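Local coordinates for protein cephalosporin acylase (Bacillus halodurans, PDB 2NLZ) that probably hydrolyses amide bonds or transfers their acyl groups, as an acylase of the gamma-glutamyltranspeptidase family of Ntn hydrolases, at residues 264-269 / 274-279; 450-455 / 514-519. The protein carries 1 engineered substitution. All blocks are in the same frame, centred on the assembly; numbering follows the deposited sequence.

Contact 1. Residues 264-269 / 274-279; sequences VWEIPP and LVALEA
Val264 and Leu277 bring the two segments together: strand 264-266 and helix 274-279 run nearly antiparallel, at 154°, with their axes 8.4 Å apart, and the CA atoms of these two residues lie 7.2 Å from each other. No direct hydrogen bond spans the gap, but near the turn a water does, donating to Ile267 O and accepting from Leu274 N at the first turn of the helix.

Most of the touching is done by the forked end of Leu277. Leu277 CD1 sits 3.4 Å from Val264 O and also packs against Val264 CG1. On the glutamate, Leu277 CD1 lies 3.6 Å from Glu266 CG, while Leu277 CD2 rests against CB and CG of the same residue. Leu277 runs counter to the side chains of Val264 and Glu266, so they meet along their flanks. Val264 turns CG1 anti to its own N (chi1 -173°), which sets that methyl beside CD1. In Glu266 the bend at chi2 (-78°) carries the carboxylate alongside the helix, where Glu266 OE2 lies 3.8 Å from Ala276 CB. That buried oxygen is satisfied by a hydrogen bond with His448 on helix 444-457.

With an alanine at Leu277, both branches would be gone, and a gap would probably open beside Val264 CG1 and the methylenes of Glu266, leaving the glutamate chain less firmly held.

Leu277 also touches Ile257 on the adjacent strand, so this is a helix laid on a beta-sheet through a short strand-to-helix connection.

Contact 2. Residues 450-455 / 514-519; sequences QVMMNT and IIWRDP
Helix 444-457 packs over strand 512-517 as part of the helical layer on a beta-sheet, and Trp516 fills much of the space between them. The helix and strand segments run at 37° to each other with axes 12.2 Å apart, a separation spanned largely by the indole of Trp516.

The indole reaches the helix with its NE1 and six-membered-ring side. Met452 starts out directed away from the strand, but bends at chi2 (-54°) and chi3 bring its CE methyl back to the indole edge, near the ring plane, 3.7 Å from Trp516 CH2. One turn on, Thr455 CG2 meets the pyrrole part obliquely, 3.5 Å from Trp516 NE1. On one face of the ring, centred over it, lies the CG2 methyl of Ile514 from the same strand. The other branch reaches out to the helix, where Ile514 CD1 comes 4.2 Å from Val451 CB.

A water links the polar atoms: it donates to Thr455 OG1 at 2.6 Å and, lying in the indole plane at its edge, accepts from Trp516 NE1 at 3.2 Å. Thr455 OG1 in turn donates to Val451 O (2.8 Å), tilted 27° from the carbonyl plane, which leaves OG1 to accept from the water. Thr455 N binds Val451 O from the opposite face, so two donors grip this oxygen.

Phe436 of the adjacent strand 431-438 and Leu426 of the strand beyond it also touch Trp516, and Phe5 of the second subunit packs on Thr455. Such helix-on-sheet packing is consistent with an outer helical layer meeting a beta layer in the alpha-beta-beta-alpha sandwich of Ntn hydrolases.

Contact 1 closes before contact 2 opens, so the two come in series along the chain, with centres about 16 Å apart, yet they meet directly: Val264 CG1 of contact 1 lies 3.9 Å from Met452 CG of contact 2. Helix 444-457 joins them. It supplies one side of contact 2, and its Met449 packs on Ala279 of helix 274-283. Strands 262-266 and 512-517 are separated in the strand order by 424-428 and 431-438, whose side chains also touch Met452. Contact 1 is a local strand-to-helix connection; helix 444-457 brings distant sequence against it and, in contact 2, against strand 512-517, all within the gamma-glutamyltranspeptidase family region.

Contact 1. Residues 264-269 / 274-279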
loop_
_atom_site.group_PDB
_atom_site.type_symbol
_atom_site.label_atom_id
_atom_site.label_comp_id
_atom_site.label_asym_id
_atom_site.label_seq_id
_atom_site.Cartn_x
_atom_site.Cartn_y
_atom_site.Cartn_z
ATOM N N VAL D 264 -20.240 -2.794 -28.024
ATOM C CA VAL D 264 -18.954 -2.108 -28.076
ATOM C C VAL D 264 -18.634 -1.724 -29.523
ATOM O O VAL D 264 -18.507 -2.590 -30.389
ATOM C CB VAL D 264 -17.832 -2.997 -27.510
ATOM C CG1 VAL D 264 -16.541 -2.223 -27.417
ATOM C CG2 VAL D 264 -18.215 -3.516 -26.153
ATOM N N TRP D 265 -18.502 -0.424 -29.777
ATOM C CA TRP D 265 -18.304 0.064 -31.137
ATOM C C TRP D 265 -16.867 0.492 -31.424
ATOM O O TRP D 265 -16.201 1.093 -30.574
ATOM C CB TRP D 265 -19.244 1.226 -31.422
ATOM C CG TRP D 265 -20.668 0.853 -31.328
ATOM C CD1 TRP D 265 -21.452 0.906 -30.220
ATOM C CD2 TRP D 265 -21.504 0.376 -32.392
ATOM N NE1 TRP D 265 -22.730 0.491 -30.522
ATOM C CE2 TRP D 265 -22.789 0.157 -31.848
ATOM C CE3 TRP D 265 -21.292 0.114 -33.753
ATOM C CZ2 TRP D 265 -23.864 -0.317 -32.614
ATOM C CZ3 TRP D 265 -22.359 -0.363 -34.513
ATOM C CH2 TRP D 265 -23.631 -0.573 -33.937
ATOM N N GLU D 266 -16.401 0.161 -32.625
ATOM C CA GLU D 266 -15.129 0.633 -33.120
ATOM C C GLU D 266 -15.302 1.075 -34.583
ATOM O O GLU D 266 -16.267 0.681 -35.251
ATOM C CB GLU D 266 -14.083 -0.489 -33.053
ATOM C CG GLU D 266 -13.795 -1.063 -31.668
ATOM C CD GLU D 266 -12.882 -0.195 -30.809
ATOM O OE1 GLU D 266 -12.180 0.692 -31.354
ATOM O OE2 GLU D 266 -12.864 -0.419 -29.577
ATOM N N ILE D 267 -14.376 1.897 -35.070
ATOM C CA ILE D 267 -14.218 2.142 -36.498
ATOM C C ILE D 267 -13.780 0.832 -37.165
ATOM O O ILE D 267 -12.921 0.126 -36.626
ATOM C CB ILE D 267 -13.138 3.223 -36.745
ATOM C CG1 ILE D 267 -13.565 4.575 -36.146
ATOM C CG2 ILE D 267 -12.776 3.332 -38.238
ATOM C CD1 ILE D 267 -14.910 5.114 -36.631
ATOM N N PRO D 268 -14.382 0.488 -38.325
ATOM C CA PRO D 268 -13.994 -0.676 -39.132
ATOM C C PRO D 268 -12.583 -0.564 -39.713
ATOM O O PRO D 268 -12.032 0.530 -39.747
ATOM C CB PRO D 268 -15.025 -0.665 -40.267
ATOM C CG PRO D 268 -15.446 0.727 -40.359
ATOM C CD PRO D 268 -15.508 1.203 -38.943
ATOM N N PRO D 269 -12.001 -1.699 -40.146
ATOM C CA PRO D 269 -10.695 -1.824 -40.782
ATOM C C PRO D 269 -10.211 -0.687 -41.673
ATOM O O PRO D 269 -11.001 0.108 -42.194
ATOM C CB PRO D 269 -10.837 -3.113 -41.564
ATOM C CG PRO D 269 -11.586 -3.961 -40.625
ATOM C CD PRO D 269 -12.603 -3.037 -39.978
ATOM N N LEU D 274 -10.982 -3.504 -34.513
ATOM C CA LEU D 274 -11.314 -4.905 -34.717
ATOM C C LEU D 274 -10.750 -5.818 -33.618
ATOM O O LEU D 274 -11.443 -6.715 -33.138
ATOM C CB LEU D 274 -10.747 -5.325 -36.076
ATOM C CG LEU D 274 -11.273 -6.551 -36.806
ATOM C CD1 LEU D 274 -10.772 -7.841 -36.177
ATOM C CD2 LEU D 274 -12.765 -6.486 -36.802
ATOM N N VAL D 275 -9.493 -5.576 -33.240
ATOM C CA VAL D 275 -8.771 -6.402 -32.272
ATOM C C VAL D 275 -9.478 -6.426 -30.931
ATOM O O VAL D 275 -9.717 -7.492 -30.373
ATOM C CB VAL D 275 -7.311 -5.933 -32.093
ATOM C CG1 VAL D 275 -6.619 -6.730 -31.004
ATOM C CG2 VAL D 275 -6.553 -6.070 -33.405
ATOM N N ALA D 276 -9.829 -5.248 -30.430
ATOM C CA ALA D 276 -10.598 -5.137 -29.192
ATOM C C ALA D 276 -11.861 -5.973 -29.270
ATOM O O ALA D 276 -12.125 -6.788 -28.395
ATOM C CB ALA D 276 -10.952 -3.683 -28.914
ATOM N N LEU D 277 -12.614 -5.766 -30.350
ATOM C CA LEU D 277 -13.864 -6.475 -30.630
ATOM C C LEU D 277 -13.742 -8.009 -30.644
ATOM O O LEU D 277 -14.501 -8.713 -29.968
ATOM C CB LEU D 277 -14.439 -5.969 -31.954
ATOM C CG LEU D 277 -15.574 -4.945 -31.895
ATOM C CD1 LEU D 277 -15.509 -4.083 -30.676
ATOM C CD2 LEU D 277 -15.575 -4.081 -33.126
ATOM N N GLU D 278 -12.780 -8.517 -31.405
ATOM C CA GLU D 278 -12.518 -9.948 -31.465
ATOM C C GLU D 278 -12.090 -10.504 -30.098
ATOM O O GLU D 278 -12.590 -11.548 -29.659
ATOM C CB GLU D 278 -11.459 -10.250 -32.529
ATOM C CG GLU D 278 -11.186 -11.732 -32.720
ATOM C CD GLU D 278 -10.026 -11.995 -33.656
ATOM O OE1 GLU D 278 -9.721 -11.137 -34.512
ATOM O OE2 GLU D 278 -9.412 -13.065 -33.530
ATOM N N ALA D 279 -11.178 -9.800 -29.430
ATOM C CA ALA D 279 -10.762 -10.183 -28.085
ATOM C C ALA D 279 -11.960 -10.265 -27.143
ATOM O O ALA D 279 -12.156 -11.289 -26.489
ATOM C CB ALA D 279 -9.702 -9.232 -27.544
HETATM O O HOH W 1 -11.632 -2.023 -36.992
#

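Contact 2. Residues 450-455 / 514-519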
loop_
_atom_site.group_PDB
_atom_site.type_symbol
_atom_site.label_atom_id
_atom_site.label_comp_id
_atom_site.label_asym_id
_atom_site.label_seq_id
_atom_site.Cartn_x
_atom_site.Cartn_y
_atom_site.Cartn_z
ATOM N N GLN D 450 -9.645 -3.548 -21.519
ATOM C CA GLN D 450 -9.613 -3.366 -20.071
ATOM C C GLN D 450 -10.716 -2.435 -19.578
ATOM O O GLN D 450 -11.461 -2.834 -18.685
ATOM C CB GLN D 450 -8.220 -2.986 -19.562
ATOM C CG GLN D 450 -7.244 -4.163 -19.626
ATOM C CD GLN D 450 -5.781 -3.747 -19.510
ATOM O OE1 GLN D 450 -5.294 -3.457 -18.420
ATOM N NE2 GLN D 450 -5.069 -3.748 -20.629
ATOM N N VAL D 451 -10.876 -1.249 -20.184
ATOM C CA VAL D 451 -11.944 -0.338 -19.732
ATOM C C VAL D 451 -13.331 -0.938 -19.951
ATOM O O VAL D 451 -14.230 -0.720 -19.136
ATOM C CB VAL D 451 -11.890 1.118 -20.319
ATOM C CG1 VAL D 451 -10.532 1.757 -20.109
ATOM C CG2 VAL D 451 -12.269 1.145 -21.775
ATOM N N MET D 452 -13.495 -1.710 -21.030
ATOM C CA MET D 452 -14.793 -2.336 -21.308
ATOM C C MET D 452 -15.154 -3.380 -20.260
ATOM O O MET D 452 -16.292 -3.427 -19.777
ATOM C CB MET D 452 -14.873 -2.916 -22.733
ATOM C CG MET D 452 -15.154 -1.877 -23.841
ATOM S SD MET D 452 -16.622 -0.863 -23.542
ATOM C CE MET D 452 -15.984 0.563 -22.657
ATOM N N MET D 453 -14.177 -4.194 -19.883
ATOM C CA MET D 453 -14.410 -5.191 -18.842
ATOM C C MET D 453 -14.521 -4.556 -17.456
ATOM O O MET D 453 -15.331 -4.986 -16.638
ATOM C CB MET D 453 -13.329 -6.250 -18.878
ATOM C CG MET D 453 -13.432 -7.109 -20.087
ATOM S SD MET D 453 -12.661 -8.675 -19.756
ATOM C CE MET D 453 -11.378 -8.597 -20.955
ATOM N N ASN D 454 -13.727 -3.517 -17.207
ATOM C CA ASN D 454 -13.842 -2.738 -15.974
ATOM C C ASN D 454 -15.221 -2.111 -15.832
ATOM O O ASN D 454 -15.738 -1.969 -14.729
ATOM C CB ASN D 454 -12.768 -1.648 -15.916
ATOM C CG ASN D 454 -11.361 -2.212 -15.762
ATOM O OD1 ASN D 454 -11.173 -3.403 -15.517
ATOM N ND2 ASN D 454 -10.358 -1.350 -15.930
ATOM N N THR D 455 -15.820 -1.740 -16.953
ATOM C CA THR D 455 -17.119 -1.090 -16.936
ATOM C C THR D 455 -18.278 -2.078 -16.912
ATOM O O THR D 455 -19.121 -2.039 -16.007
ATOM C CB THR D 455 -17.259 -0.113 -18.108
ATOM O OG1 THR D 455 -16.205 0.850 -18.016
ATOM C CG2 THR D 455 -18.576 0.626 -18.040
ATOM N N ILE D 514 -13.141 8.911 -20.428
ATOM C CA ILE D 514 -14.446 8.292 -20.479
ATOM C C ILE D 514 -15.488 9.340 -20.101
ATOM O O ILE D 514 -15.303 10.094 -19.150
ATOM C CB ILE D 514 -14.535 7.075 -19.505
ATOM C CG1 ILE D 514 -13.717 5.884 -20.031
ATOM C CG2 ILE D 514 -15.975 6.638 -19.290
ATOM C CD1 ILE D 514 -13.484 4.768 -19.007
ATOM N N ILE D 515 -16.559 9.398 -20.888
ATOM C CA ILE D 515 -17.795 10.063 -20.484
ATOM C C ILE D 515 -18.947 9.063 -20.643
ATOM O O ILE D 515 -19.178 8.573 -21.750
ATOM C CB ILE D 515 -18.092 11.336 -21.321
ATOM C CG1 ILE D 515 -16.984 12.369 -21.169
ATOM C CG2 ILE D 515 -19.371 11.979 -20.861
ATOM C CD1 ILE D 515 -17.157 13.577 -22.057
ATOM N N TRP D 516 -19.645 8.748 -19.552
ATOM C CA TRP D 516 -20.861 7.937 -19.638
ATOM C C TRP D 516 -22.124 8.762 -19.403
ATOM O O TRP D 516 -22.197 9.566 -18.474
ATOM C CB TRP D 516 -20.878 6.731 -18.673
ATOM C CG TRP D 516 -19.776 5.681 -18.788
ATOM C CD1 TRP D 516 -19.206 5.012 -17.751
ATOM C CD2 TRP D 516 -19.145 5.179 -19.982
ATOM N NE1 TRP D 516 -18.247 4.142 -18.205
ATOM C CE2 TRP D 516 -18.187 4.217 -19.571
ATOM C CE3 TRP D 516 -19.289 5.446 -21.353
ATOM C CZ2 TRP D 516 -17.369 3.520 -20.483
ATOM C CZ3 TRP D 516 -18.471 4.753 -22.270
ATOM C CH2 TRP D 516 -17.528 3.800 -21.826
ATOM N N ARG D 517 -23.120 8.549 -20.257
ATOM C CA ARG D 517 -24.420 9.160 -20.083
ATOM C C ARG D 517 -25.435 8.132 -19.606
ATOM O O ARG D 517 -25.631 7.097 -20.249
ATOM C CB ARG D 517 -24.917 9.762 -21.388
ATOM C CG ARG D 517 -26.413 10.017 -21.353
ATOM C CD ARG D 517 -27.062 10.090 -22.722
ATOM N NE ARG D 517 -27.344 11.481 -22.982
ATOM C CZ ARG D 517 -28.521 12.087 -22.903
ATOM N NH1 ARG D 517 -28.545 13.389 -23.132
ATOM N NH2 ARG D 517 -29.647 11.432 -22.628
ATOM N N ASP D 518 -26.075 8.431 -18.477
ATOM C CA ASP D 518 -27.202 7.647 -17.980
ATOM C C ASP D 518 -28.397 7.845 -18.918
ATOM O O ASP D 518 -28.845 8.974 -19.105
ATOM C CB ASP D 518 -27.554 8.102 -16.565
ATOM C CG ASP D 518 -28.498 7.153 -15.860
ATOM O OD1 ASP D 518 -28.078 6.571 -14.840
ATOM O OD2 ASP D 518 -29.656 7.001 -16.310
ATOM N N PRO D 519 -28.913 6.747 -19.512
ATOM C CA PRO D 519 -29.979 6.870 -20.515
ATOM C C PRO D 519 -31.319 7.364 -19.948
ATOM O O PRO D 519 -32.081 8.015 -20.668
ATOM C CB PRO D 519 -30.107 5.450 -21.075
ATOM C CG PRO D 519 -29.598 4.569 -19.997
ATOM C CD PRO D 519 -28.536 5.342 -19.277
HETATM O O HOH W 2 -16.172 2.754 -16.200
#